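Local coordinates for protein putative (Helicobacter pylori, PDB 4O8S) that belongs to the nucleotidyltransferase superfamily (AbiEii type) and probably transfers a nucleotide to an acceptor, at residues A[4-9]-A[89-93]; A[22-26]-A[49-53]; A[133-137]-A[148-153]; A[164-170]-A[216-221]. All coordinates share one frame. Numbering follows the deposited sequence.

Contact 1 (A[4-9]-A[89-93]); sequences EQALNH and YATKD
Asn8 lies over Thr91, its CB 3.6 Å from Thr91 CG2, and from there, with chi1 m, its amide reaches on to Asp93, ND2 donating to Asp93 OD2 at 2.8 Å in a nearly straight bond (169°). Residues 4-9 are the first turn and a half of helix 4-19, regular alpha, with Asn8 N bonded to Glu4 O at 3.0 Å. Residues 89-91 are the extended end of strand 82-91, after which Lys92 and Asp93 turn off with helical phi/psi. The two run in opposite senses: Asn8 CA sits 7.2 Å from Thr91 CA, Glu4 CA 8.2 Å from Asp93 CA. Tyr89 (chi1 p) and His9 (chi1 t) meet edge to edge through a hydrogen bond, His9 ND1 to Tyr89 OH at 2.8 Å, while His9 NE2 is held by Glu44 O. One water joins Gln5 O (2.8 Å) to Tyr89 OH (2.9 Å); another joins Asn8 ND2 (3.1 Å) to Thr91 OG1 (3.1 Å), a hydroxyl also bonded to Asn94 O. Ile68 of strand 68-75 touches Asn8, Tyr89 and Thr91. This is helix-on-sheet packing at the end of strand 82-91, an inner strand of the mixed sheet. The join is mostly polar and water-bridged; at its exposed end Glu4 OE2 comes within 3.0 Å of Asp93 OD2, unfavourable if both are ionised, beside the favourable Asn8 bond.

Contact 2 (A[22-26]-A[49-53]); sequences DTPMV and DCHKK
Two backbone hydrogen bonds set the register: Val26 N to Asp49 O and Asp49 N to Val26 O, both 2.8 Å. They make Val26 and Asp49 an antiparallel hydrogen-bonded pair, CA atoms 5.2 Å apart, with both side chains on the same face of the sheet. One residue along, Met25 CA lies 4.7 Å from Cys50 CA and adds a CA-H...O contact of 3.6 Å to Asp49 O. Before the bridge, residues 22-25 are irregular. An ST turn shapes them, Met25 N donating to Thr23 OG1 at 3.1 Å, and Pro24 (phi/psi -87/8) stands toward the other segment. Apolar packing follows. Met25, a selenomethionine, points its CB away, yet with all three chi angles m it brings SE to 3.8 Å from Cys50 CB; Pro24 CB lies 4.0 Å from Cys50 SG. Past the strand, His51 and Lys52, both p at chi1, reach back over the proline: His51 CE1 is 3.4 Å from Pro24 CB and Lys52 CE 3.9 Å from Pro24 CG. A water donates to Pro24 O (2.7 Å) and bonds His51 ND1 weakly (3.3 Å). As for charge, the Asp49 carboxylate (chi1 m) forms salt bridges with Lys28 and Arg128. Such pairing of a short strand 26-27 with strand 46-50 is consistent with the mixed-sheet core of the nucleotidyltransferase superfamily.

Contact 3 (A[133-137]-A[148-153]); sequences KLCAC and RDLFDL
The Lys133 side chain (m, m, t, t) leaves helix 126-139 and stretches across to helix 147-159, where NZ forms salt bridges with Asp149 OD1 at 2.8 Å and Asp152 OD2 at 2.7 Å. Both aspartates are m at chi1 and, three residues apart, present their carboxylates on the same side of the helix. Glu30, on helix 29-36, is a third acid for this lysine, Arg144 also pairs with Asp149, and Arg41 with Asp152. Beside the charges, Leu153 (m, t) places CD2 3.8 Å from Lys133 CB and CD1 3.7 Å from both Leu134 CD2 and Cys137 SG. Cys137, p at chi1, also brings CB to 3.3 Å from Asp149 OD2. Both segments are helical, with a wider pi-type turn at 135-137; the axes of 133-137 and 148-153 approach to 10.1 Å, crossing at -153°, and Lys133 CA is 6.4 Å from Asp149 CA. The arrangement is an antiparallel helical hairpin, tied by a buried salt-bridge network to the helix that follows strand 26-27 of the nucleotidyltransferase core.

Contact 4 (A[164-170]-A[216-221]); sequences FNLDLAS and IHKKLE
Leu220 is a bump that fills a hollow. Its side chain (m, t) pushes CD1 in at the start of helix 166-176, where the walls are Phe164 O at 3.7 Å, the Asn165 carbonyl carbon C at 3.5 Å and Ala169 CB at 3.6 Å. The small Ala169 lets the helices close in: its CA is 5.2 Å from His217 CA, and its CB sits between Ile216 CG2 (4.0 Å), His217 CA (3.9 Å) and Leu220. In return Leu166, m at chi1, lays CD2 across the other helix, 3.7 Å from Leu220 CB, 4.0 Å from His217 CD2 and 4.2 Å from Glu221 CG. His217, t at chi1, reaches alongside Ser170, with CD2 3.9 Å from Ser170 CA, and presents its ring edge to Ala169 CB. Next to Ala169, Phe164 CB meets Ile216 CG2 at 3.9 Å. No hydrogen bond crosses; this is fit of shape. The axes of 166-170 and 216-221 pass 9.1 Å apart at -151°, nearly antiparallel. Residues 164-165 are extended, and Asn165 (chi1 p) is the N-cap, its OD1 accepting from Leu168 N at 2.9 Å, a capping bond at the start of the helix. The side chains of Phe164 and Leu168 touch Ile130 of helix 126-139, so helix 166-176 lies packed between that helix and the long C-terminal helix 202-231.

Overall arrangement
The four contacts run from the sheet to the C-terminal helices. Contacts 1 and 2 reach the same mixed sheet, their centres 27 Å apart, and contact 2 closes within the chain span that contact 1 brackets. Contacts 3 and 4 belong to the helical part: their centres are 17 Å apart and they touch, Leu134 CD1 resting 3.7 Å from Leu168 O, because helix 166-176 packs against helix 126-139. Contact 3, its centre 9 Å from the centre of the chain, is the innermost; contacts 1 and 4 lie on opposite sides of the chain's centre, their own centres 42 Å apart. By analogy with the superfamily, the active site is probably near strand 46-50, close to contact 2, whose centre is 24 Å from that of contact 3.

Contact 1 (A[4-9]-A[89-93])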
loop_
_atom_site.group_PDB
_atom_site.type_symbol
_atom_site.label_atom_id
_atom_site.label_comp_id
_atom_site.label_asym_id
_atom_site.label_seq_id
_atom_site.Cartn_x
_atom_site.Cartn_y
_atom_site.Cartn_z
ATOM N N GLU A 4 11.411 -3.906 -18.260
ATOM C CA GLU A 4 11.977 -2.581 -18.531
ATOM C C GLU A 4 10.892 -1.511 -18.410
ATOM O O GLU A 4 11.138 -0.387 -17.953
ATOM C CB GLU A 4 12.617 -2.548 -19.923
ATOM C CG GLU A 4 13.251 -1.208 -20.317
ATOM C CD GLU A 4 14.384 -1.359 -21.336
ATOM O OE1 GLU A 4 15.171 -2.326 -21.223
ATOM O OE2 GLU A 4 14.496 -0.508 -22.249
ATOM N N GLN A 5 9.687 -1.883 -18.824
ATOM C CA GLN A 5 8.518 -1.035 -18.681
ATOM C C GLN A 5 8.261 -0.752 -17.191
ATOM O O GLN A 5 8.052 0.393 -16.792
ATOM C CB GLN A 5 7.315 -1.725 -19.330
ATOM C CG GLN A 5 5.972 -1.060 -19.057
ATOM C CD GLN A 5 4.791 -1.887 -19.557
ATOM O OE1 GLN A 5 4.907 -2.640 -20.530
ATOM N NE2 GLN A 5 3.648 -1.752 -18.888
ATOM N N ALA A 6 8.296 -1.800 -16.373
ATOM C CA ALA A 6 8.128 -1.650 -14.931
ATOM C C ALA A 6 9.244 -0.788 -14.332
ATOM O O ALA A 6 8.987 0.051 -13.452
ATOM C CB ALA A 6 8.079 -3.021 -14.255
ATOM N N LEU A 7 10.476 -0.992 -14.806
ATOM C CA LEU A 7 11.633 -0.242 -14.303
ATOM C C LEU A 7 11.496 1.262 -14.526
ATOM O O LEU A 7 11.831 2.065 -13.652
ATOM C CB LEU A 7 12.932 -0.724 -14.964
ATOM C CG LEU A 7 13.551 -2.069 -14.561
ATOM C CD1 LEU A 7 14.932 -2.221 -15.205
ATOM C CD2 LEU A 7 13.649 -2.216 -13.043
ATOM N N ASN A 8 11.037 1.659 -15.707
ATOM C CA ASN A 8 10.850 3.081 -15.953
ATOM C C ASN A 8 9.693 3.629 -15.121
ATOM O O ASN A 8 9.762 4.751 -14.618
ATOM C CB ASN A 8 10.676 3.353 -17.443
ATOM C CG ASN A 8 11.996 3.289 -18.185
ATOM O OD1 ASN A 8 13.001 3.824 -17.714
ATOM N ND2 ASN A 8 12.013 2.606 -19.323
ATOM N N HIS A 9 8.654 2.817 -14.947
ATOM C CA HIS A 9 7.529 3.182 -14.091
ATOM C C HIS A 9 7.989 3.438 -12.649
ATOM O O HIS A 9 7.653 4.468 -12.051
ATOM C CB HIS A 9 6.470 2.083 -14.117
ATOM C CG HIS A 9 5.146 2.502 -13.550
ATOM N ND1 HIS A 9 4.317 3.404 -14.189
ATOM C CD2 HIS A 9 4.498 2.129 -12.421
ATOM C CE1 HIS A 9 3.221 3.573 -13.471
ATOM N NE2 HIS A 9 3.302 2.813 -12.392
ATOM N N TYR A 89 2.754 9.404 -19.852
ATOM C CA TYR A 89 4.178 9.558 -20.115
ATOM C C TYR A 89 4.673 8.489 -21.066
ATOM O O TYR A 89 4.021 7.449 -21.251
ATOM C CB TYR A 89 4.979 9.476 -18.808
ATOM C CG TYR A 89 5.041 8.071 -18.232
ATOM C CD1 TYR A 89 4.051 7.605 -17.370
ATOM C CD2 TYR A 89 6.088 7.214 -18.548
ATOM C CE1 TYR A 89 4.102 6.326 -16.851
ATOM C CE2 TYR A 89 6.146 5.939 -18.035
ATOM C CZ TYR A 89 5.160 5.500 -17.184
ATOM O OH TYR A 89 5.218 4.222 -16.682
ATOM N N ALA A 90 5.838 8.753 -21.649
ATOM C CA ALA A 90 6.552 7.770 -22.459
ATOM C C ALA A 90 7.999 7.738 -21.981
ATOM O O ALA A 90 8.388 8.528 -21.103
ATOM C CB ALA A 90 6.486 8.133 -23.946
ATOM N N THR A 91 8.792 6.831 -22.545
ATOM C CA THR A 91 10.205 6.725 -22.184
ATOM C C THR A 91 11.085 6.900 -23.414
ATOM O O THR A 91 10.581 7.055 -24.528
ATOM C CB THR A 91 10.534 5.363 -21.534
ATOM O OG1 THR A 91 10.393 4.317 -22.502
ATOM C CG2 THR A 91 9.600 5.090 -20.379
ATOM N N LYS A 92 12.399 6.883 -23.208
ATOM C CA LYS A 92 13.331 6.857 -24.326
ATOM C C LYS A 92 13.348 5.450 -24.912
ATOM O O LYS A 92 13.545 5.257 -26.114
ATOM C CB LYS A 92 14.734 7.263 -23.871
ATOM C CG LYS A 92 14.814 8.676 -23.301
ATOM C CD LYS A 92 14.116 9.693 -24.201
ATOM C CE LYS A 92 14.215 11.104 -23.629
ATOM N NZ LYS A 92 15.629 11.561 -23.503
ATOM N N ASP A 93 13.104 4.474 -24.045
ATOM C CA ASP A 93 13.112 3.067 -24.422
ATOM C C ASP A 93 11.877 2.700 -25.249
ATOM O O ASP A 93 11.856 1.669 -25.930
ATOM C CB ASP A 93 13.174 2.199 -23.159
ATOM C CG ASP A 93 14.231 2.677 -22.165
ATOM O OD1 ASP A 93 15.061 3.540 -22.531
ATOM O OD2 ASP A 93 14.236 2.181 -21.016
HETATM O O HOH W 1 7.014 2.543 -18.237
HETATM O O HOH W 2 9.824 1.560 -21.265
#

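Contact 2 (A[22-26]-A[49-53])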
loop_
_atom_site.group_PDB
_atom_site.type_symbol
_atom_site.label_atom_id
_atom_site.label_comp_id
_atom_site.label_asym_id
_atom_site.label_seq_id
_atom_site.Cartn_x
_atom_site.Cartn_y
_atom_site.Cartn_z
ATOM N N ASP A 22 9.430 17.594 0.796
ATOM C CA ASP A 22 9.324 18.859 1.518
ATOM C C ASP A 22 7.895 19.409 1.596
ATOM O O ASP A 22 7.691 20.545 2.025
ATOM C CB ASP A 22 10.276 19.904 0.927
ATOM C CG ASP A 22 10.021 20.161 -0.548
ATOM O OD1 ASP A 22 9.329 19.346 -1.190
ATOM O OD2 ASP A 22 10.531 21.173 -1.076
ATOM N N THR A 23 6.908 18.601 1.197
ATOM C CA THR A 23 5.494 18.984 1.304
ATOM C C THR A 23 4.847 18.149 2.407
ATOM O O THR A 23 5.512 17.290 2.992
ATOM C CB THR A 23 4.755 18.720 -0.008
ATOM O OG1 THR A 23 4.514 17.313 -0.125
ATOM C CG2 THR A 23 5.573 19.219 -1.200
ATOM N N PRO A 24 3.555 18.393 2.715
ATOM C CA PRO A 24 2.980 17.522 3.749
ATOM C C PRO A 24 2.393 16.216 3.192
ATOM O O PRO A 24 1.748 15.487 3.948
ATOM C CB PRO A 24 1.849 18.381 4.347
ATOM C CG PRO A 24 2.040 19.784 3.767
ATOM C CD PRO A 24 2.688 19.557 2.445
HETATM N N MSE A 25 2.600 15.941 1.906
HETATM C CA MSE A 25 2.114 14.708 1.269
HETATM C C MSE A 25 2.701 13.446 1.922
HETATM O O MSE A 25 3.908 13.353 2.107
HETATM C CB MSE A 25 2.502 14.709 -0.208
HETATM C CG MSE A 25 1.863 15.823 -0.995
HETATM SE SE MSE A 25 0.098 15.243 -1.703
HETATM C CE MSE A 25 0.667 14.363 -3.324
ATOM N N VAL A 26 1.847 12.473 2.237
ATOM C CA VAL A 26 2.279 11.207 2.826
ATOM C C VAL A 26 1.826 10.050 1.940
ATOM O O VAL A 26 0.606 9.855 1.740
ATOM C CB VAL A 26 1.642 11.002 4.211
ATOM C CG1 VAL A 26 2.196 9.707 4.884
ATOM C CG2 VAL A 26 1.851 12.247 5.088
ATOM N N ASP A 49 -1.993 10.827 1.456
ATOM C CA ASP A 49 -2.823 11.675 2.320
ATOM C C ASP A 49 -2.106 13.009 2.380
ATOM O O ASP A 49 -0.879 13.054 2.271
ATOM C CB ASP A 49 -2.910 11.141 3.749
ATOM C CG ASP A 49 -3.841 9.968 3.884
ATOM O OD1 ASP A 49 -4.822 9.868 3.098
ATOM O OD2 ASP A 49 -3.585 9.134 4.783
ATOM N N CYS A 50 -2.864 14.088 2.543
ATOM C CA CYS A 50 -2.288 15.408 2.721
ATOM C C CYS A 50 -3.310 16.281 3.435
ATOM O O CYS A 50 -4.500 16.200 3.135
ATOM C CB CYS A 50 -1.960 16.021 1.364
ATOM S SG CYS A 50 -0.719 17.345 1.439
ATOM N N HIS A 51 -2.868 17.119 4.366
ATOM C CA HIS A 51 -3.822 17.940 5.120
ATOM C C HIS A 51 -4.203 19.246 4.406
ATOM O O HIS A 51 -5.189 19.891 4.779
ATOM C CB HIS A 51 -3.305 18.244 6.527
ATOM C CG HIS A 51 -2.236 19.288 6.558
ATOM N ND1 HIS A 51 -0.899 18.991 6.404
ATOM C CD2 HIS A 51 -2.309 20.634 6.709
ATOM C CE1 HIS A 51 -0.192 20.109 6.472
ATOM N NE2 HIS A 51 -1.025 21.118 6.652
ATOM N N LYS A 52 -3.431 19.640 3.394
ATOM C CA LYS A 52 -3.802 20.811 2.595
ATOM C C LYS A 52 -3.393 20.682 1.128
ATOM O O LYS A 52 -2.612 19.793 0.755
ATOM C CB LYS A 52 -3.185 22.084 3.180
ATOM C CG LYS A 52 -1.689 22.219 2.893
ATOM C CD LYS A 52 -1.065 23.329 3.738
ATOM C CE LYS A 52 0.457 23.313 3.625
ATOM N NZ LYS A 52 1.128 24.164 4.659
ATOM N N LYS A 53 -3.920 21.585 0.307
ATOM C CA LYS A 53 -3.598 21.627 -1.118
ATOM C C LYS A 53 -2.151 22.036 -1.379
ATOM O O LYS A 53 -1.565 22.792 -0.601
ATOM C CB LYS A 53 -4.531 22.609 -1.838
ATOM C CG LYS A 53 -5.567 21.943 -2.737
ATOM C CD LYS A 53 -6.592 21.167 -1.922
ATOM C CE LYS A 53 -7.568 20.420 -2.834
ATOM N NZ LYS A 53 -8.358 21.331 -3.709
HETATM O O HOH W 3 -0.294 15.819 5.628
#

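Contact 3 (A[133-137]-A[148-153])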
loop_
_atom_site.group_PDB
_atom_site.type_symbol
_atom_site.label_atom_id
_atom_site.label_comp_id
_atom_site.label_asym_id
_atom_site.label_seq_id
_atom_site.Cartn_x
_atom_site.Cartn_y
_atom_site.Cartn_z
ATOM N N LYS A 133 -5.752 -1.612 5.247
ATOM C CA LYS A 133 -5.933 -2.839 4.468
ATOM C C LYS A 133 -7.102 -3.651 5.020
ATOM O O LYS A 133 -7.925 -4.172 4.270
ATOM C CB LYS A 133 -4.653 -3.688 4.474
ATOM C CG LYS A 133 -3.672 -3.340 3.374
ATOM C CD LYS A 133 -4.112 -3.983 2.068
ATOM C CE LYS A 133 -3.290 -3.464 0.903
ATOM N NZ LYS A 133 -3.647 -4.179 -0.370
ATOM N N LEU A 134 -7.186 -3.745 6.336
ATOM C CA LEU A 134 -8.259 -4.512 6.959
ATOM C C LEU A 134 -9.625 -3.873 6.708
ATOM O O LEU A 134 -10.601 -4.584 6.455
ATOM C CB LEU A 134 -8.001 -4.684 8.453
ATOM C CG LEU A 134 -6.868 -5.678 8.747
ATOM C CD1 LEU A 134 -6.408 -5.578 10.189
ATOM C CD2 LEU A 134 -7.320 -7.093 8.423
ATOM N N CYS A 135 -9.688 -2.541 6.761
ATOM C CA CYS A 135 -10.925 -1.829 6.445
ATOM C C CYS A 135 -11.373 -2.156 5.030
ATOM O O CYS A 135 -12.528 -2.510 4.799
ATOM C CB CYS A 135 -10.730 -0.318 6.585
ATOM S SG CYS A 135 -10.614 0.231 8.288
ATOM N N ALA A 136 -10.440 -2.074 4.088
ATOM C CA ALA A 136 -10.765 -2.242 2.680
ATOM C C ALA A 136 -11.174 -3.658 2.305
ATOM O O ALA A 136 -11.955 -3.850 1.381
ATOM C CB ALA A 136 -9.590 -1.789 1.794
ATOM N N CYS A 137 -10.623 -4.661 2.973
ATOM C CA CYS A 137 -10.914 -6.024 2.548
ATOM C C CYS A 137 -11.775 -6.786 3.538
ATOM O O CYS A 137 -12.234 -7.885 3.226
ATOM C CB CYS A 137 -9.627 -6.807 2.270
ATOM S SG CYS A 137 -8.766 -7.366 3.770
ATOM N N ARG A 148 -4.768 -8.748 -3.894
ATOM C CA ARG A 148 -3.645 -7.966 -3.377
ATOM C C ARG A 148 -3.772 -7.711 -1.891
ATOM O O ARG A 148 -2.760 -7.634 -1.192
ATOM C CB ARG A 148 -3.545 -6.632 -4.107
ATOM C CG ARG A 148 -3.051 -6.774 -5.525
ATOM C CD ARG A 148 -3.344 -5.528 -6.367
ATOM N NE ARG A 148 -3.172 -5.834 -7.786
ATOM C CZ ARG A 148 -3.137 -4.927 -8.765
ATOM N NH1 ARG A 148 -3.244 -3.624 -8.496
ATOM N NH2 ARG A 148 -2.985 -5.331 -10.019
ATOM N N ASP A 149 -5.005 -7.570 -1.403
ATOM C CA ASP A 149 -5.209 -7.334 0.017
ATOM C C ASP A 149 -4.705 -8.533 0.826
ATOM O O ASP A 149 -4.106 -8.380 1.901
ATOM C CB ASP A 149 -6.687 -7.076 0.307
ATOM C CG ASP A 149 -7.185 -5.776 -0.316
ATOM O OD1 ASP A 149 -6.337 -4.902 -0.612
ATOM O OD2 ASP A 149 -8.419 -5.635 -0.512
ATOM N N LEU A 150 -4.951 -9.729 0.303
ATOM C CA LEU A 150 -4.504 -10.947 0.968
ATOM C C LEU A 150 -2.986 -11.069 0.916
ATOM O O LEU A 150 -2.343 -11.336 1.938
ATOM C CB LEU A 150 -5.147 -12.173 0.318
ATOM C CG LEU A 150 -4.734 -13.507 0.940
ATOM C CD1 LEU A 150 -5.020 -13.529 2.438
ATOM C CD2 LEU A 150 -5.455 -14.648 0.253
ATOM N N PHE A 151 -2.415 -10.866 -0.269
ATOM C CA PHE A 151 -0.970 -10.920 -0.440
ATOM C C PHE A 151 -0.292 -9.965 0.538
ATOM O O PHE A 151 0.670 -10.321 1.240
ATOM C CB PHE A 151 -0.611 -10.480 -1.856
ATOM C CG PHE A 151 0.860 -10.604 -2.178
ATOM C CD1 PHE A 151 1.767 -9.620 -1.783
ATOM C CD2 PHE A 151 1.336 -11.710 -2.885
ATOM C CE1 PHE A 151 3.134 -9.736 -2.079
ATOM C CE2 PHE A 151 2.702 -11.848 -3.180
ATOM C CZ PHE A 151 3.602 -10.855 -2.780
ATOM N N ASP A 152 -0.782 -8.732 0.557
ATOM C CA ASP A 152 -0.156 -7.699 1.365
ATOM C C ASP A 152 -0.298 -7.955 2.852
ATOM O O ASP A 152 0.673 -7.771 3.607
ATOM C CB ASP A 152 -0.702 -6.320 1.003
ATOM C CG ASP A 152 -0.491 -5.985 -0.457
ATOM O OD1 ASP A 152 0.381 -6.615 -1.086
ATOM O OD2 ASP A 152 -1.193 -5.089 -0.977
ATOM N N LEU A 153 -1.489 -8.377 3.283
ATOM C CA LEU A 153 -1.706 -8.664 4.704
ATOM C C LEU A 153 -0.852 -9.844 5.168
ATOM O O LEU A 153 -0.355 -9.850 6.294
ATOM C CB LEU A 153 -3.184 -8.920 5.011
ATOM C CG LEU A 153 -4.024 -7.640 5.166
ATOM C CD1 LEU A 153 -5.492 -7.996 5.394
ATOM C CD2 LEU A 153 -3.488 -6.806 6.322
#

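Contact 4 (A[164-170]-A[216-221])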
loop_
_atom_site.group_PDB
_atom_site.type_symbol
_atom_site.label_atom_id
_atom_site.label_comp_id
_atom_site.label_asym_id
_atom_site.label_seq_id
_atom_site.Cartn_x
_atom_site.Cartn_y
_atom_site.Cartn_z
ATOM N N PHE A 164 1.594 -5.218 14.742
ATOM C CA PHE A 164 0.202 -5.501 15.048
ATOM C C PHE A 164 -0.034 -5.284 16.539
ATOM O O PHE A 164 0.781 -5.699 17.361
ATOM C CB PHE A 164 -0.144 -6.943 14.688
ATOM C CG PHE A 164 -0.241 -7.190 13.216
ATOM C CD1 PHE A 164 0.908 -7.312 12.440
ATOM C CD2 PHE A 164 -1.482 -7.306 12.608
ATOM C CE1 PHE A 164 0.832 -7.530 11.067
ATOM C CE2 PHE A 164 -1.581 -7.528 11.220
ATOM C CZ PHE A 164 -0.414 -7.641 10.451
ATOM N N ASN A 165 -1.147 -4.646 16.895
ATOM C CA ASN A 165 -1.592 -4.679 18.288
ATOM C C ASN A 165 -2.777 -5.642 18.428
ATOM O O ASN A 165 -3.172 -6.281 17.440
ATOM C CB ASN A 165 -1.934 -3.270 18.790
ATOM C CG ASN A 165 -2.995 -2.581 17.941
ATOM O OD1 ASN A 165 -3.920 -3.218 17.415
ATOM N ND2 ASN A 165 -2.870 -1.260 17.811
ATOM N N LEU A 166 -3.348 -5.740 19.631
ATOM C CA LEU A 166 -4.469 -6.657 19.869
ATOM C C LEU A 166 -5.626 -6.441 18.916
ATOM O O LEU A 166 -6.218 -7.400 18.419
ATOM C CB LEU A 166 -4.981 -6.553 21.310
ATOM C CG LEU A 166 -4.298 -7.477 22.324
ATOM C CD1 LEU A 166 -4.736 -7.161 23.755
ATOM C CD2 LEU A 166 -4.586 -8.928 21.979
ATOM N N ASP A 167 -5.951 -5.180 18.660
ATOM C CA ASP A 167 -7.082 -4.866 17.808
ATOM C C ASP A 167 -6.820 -5.291 16.364
ATOM O O ASP A 167 -7.667 -5.920 15.728
ATOM C CB ASP A 167 -7.417 -3.371 17.882
ATOM C CG ASP A 167 -8.473 -2.957 16.859
ATOM O OD1 ASP A 167 -9.681 -3.179 17.130
ATOM O OD2 ASP A 167 -8.095 -2.417 15.781
ATOM N N LEU A 168 -5.646 -4.944 15.841
ATOM C CA LEU A 168 -5.292 -5.312 14.466
ATOM C C LEU A 168 -5.204 -6.831 14.322
ATOM O O LEU A 168 -5.714 -7.396 13.348
ATOM C CB LEU A 168 -3.959 -4.671 14.067
ATOM C CG LEU A 168 -3.940 -3.145 13.984
ATOM C CD1 LEU A 168 -2.535 -2.657 13.678
ATOM C CD2 LEU A 168 -4.920 -2.656 12.921
ATOM N N ALA A 169 -4.551 -7.479 15.292
ATOM C CA ALA A 169 -4.397 -8.931 15.287
ATOM C C ALA A 169 -5.748 -9.619 15.353
ATOM O O ALA A 169 -5.999 -10.600 14.633
ATOM C CB ALA A 169 -3.521 -9.389 16.444
ATOM N N SER A 170 -6.624 -9.101 16.210
ATOM C CA SER A 170 -7.940 -9.705 16.366
ATOM C C SER A 170 -8.714 -9.645 15.057
ATOM O O SER A 170 -9.345 -10.627 14.650
ATOM C CB SER A 170 -8.728 -9.028 17.488
ATOM O OG SER A 170 -10.025 -9.596 17.583
ATOM N N ILE A 216 0.117 -14.495 16.325
ATOM C CA ILE A 216 0.320 -13.087 16.662
ATOM C C ILE A 216 -0.681 -12.684 17.742
ATOM O O ILE A 216 -0.309 -12.113 18.764
ATOM C CB ILE A 216 0.189 -12.190 15.400
ATOM C CG1 ILE A 216 1.335 -12.504 14.429
ATOM C CG2 ILE A 216 0.192 -10.702 15.775
ATOM C CD1 ILE A 216 1.116 -12.021 12.992
ATOM N N HIS A 217 -1.946 -13.011 17.526
ATOM C CA HIS A 217 -2.963 -12.699 18.509
ATOM C C HIS A 217 -2.690 -13.388 19.859
ATOM O O HIS A 217 -2.914 -12.805 20.917
ATOM C CB HIS A 217 -4.341 -13.077 17.977
ATOM C CG HIS A 217 -5.455 -12.713 18.906
ATOM N ND1 HIS A 217 -6.149 -13.653 19.637
ATOM C CD2 HIS A 217 -5.982 -11.510 19.237
ATOM C CE1 HIS A 217 -7.064 -13.044 20.371
ATOM N NE2 HIS A 217 -6.983 -11.744 20.151
ATOM N N LYS A 218 -2.186 -14.617 19.807
ATOM C CA LYS A 218 -1.904 -15.399 21.008
ATOM C C LYS A 218 -0.767 -14.790 21.801
ATOM O O LYS A 218 -0.875 -14.603 23.017
ATOM C CB LYS A 218 -1.559 -16.846 20.630
ATOM C CG LYS A 218 -1.203 -17.763 21.805
ATOM C CD LYS A 218 -0.919 -19.187 21.302
ATOM C CE LYS A 218 -0.535 -20.146 22.434
ATOM N NZ LYS A 218 -0.223 -21.532 21.945
ATOM N N LYS A 219 0.335 -14.500 21.120
ATOM C CA LYS A 219 1.462 -13.838 21.758
ATOM C C LYS A 219 1.035 -12.552 22.480
ATOM O O LYS A 219 1.434 -12.318 23.627
ATOM C CB LYS A 219 2.555 -13.515 20.738
ATOM C CG LYS A 219 3.686 -12.683 21.328
ATOM C CD LYS A 219 4.606 -12.090 20.254
ATOM C CE LYS A 219 5.549 -13.138 19.661
ATOM N NZ LYS A 219 6.924 -12.591 19.374
ATOM N N LEU A 220 0.224 -11.734 21.803
ATOM C CA LEU A 220 -0.213 -10.438 22.330
ATOM C C LEU A 220 -1.069 -10.605 23.587
ATOM O O LEU A 220 -0.978 -9.806 24.520
ATOM C CB LEU A 220 -0.982 -9.646 21.257
ATOM C CG LEU A 220 -0.130 -9.098 20.094
ATOM C CD1 LEU A 220 -0.981 -8.590 18.912
ATOM C CD2 LEU A 220 0.794 -8.007 20.594
ATOM N N GLU A 221 -1.904 -11.644 23.600
ATOM C CA GLU A 221 -2.680 -12.000 24.785
ATOM C C GLU A 221 -1.774 -12.412 25.946
ATOM O O GLU A 221 -1.878 -11.859 27.043
ATOM C CB GLU A 221 -3.640 -13.139 24.464
ATOM C CG GLU A 221 -4.821 -12.741 23.615
ATOM C CD GLU A 221 -6.052 -12.469 24.449
ATOM O OE1 GLU A 221 -6.900 -13.383 24.567
ATOM O OE2 GLU A 221 -6.170 -11.344 24.987
#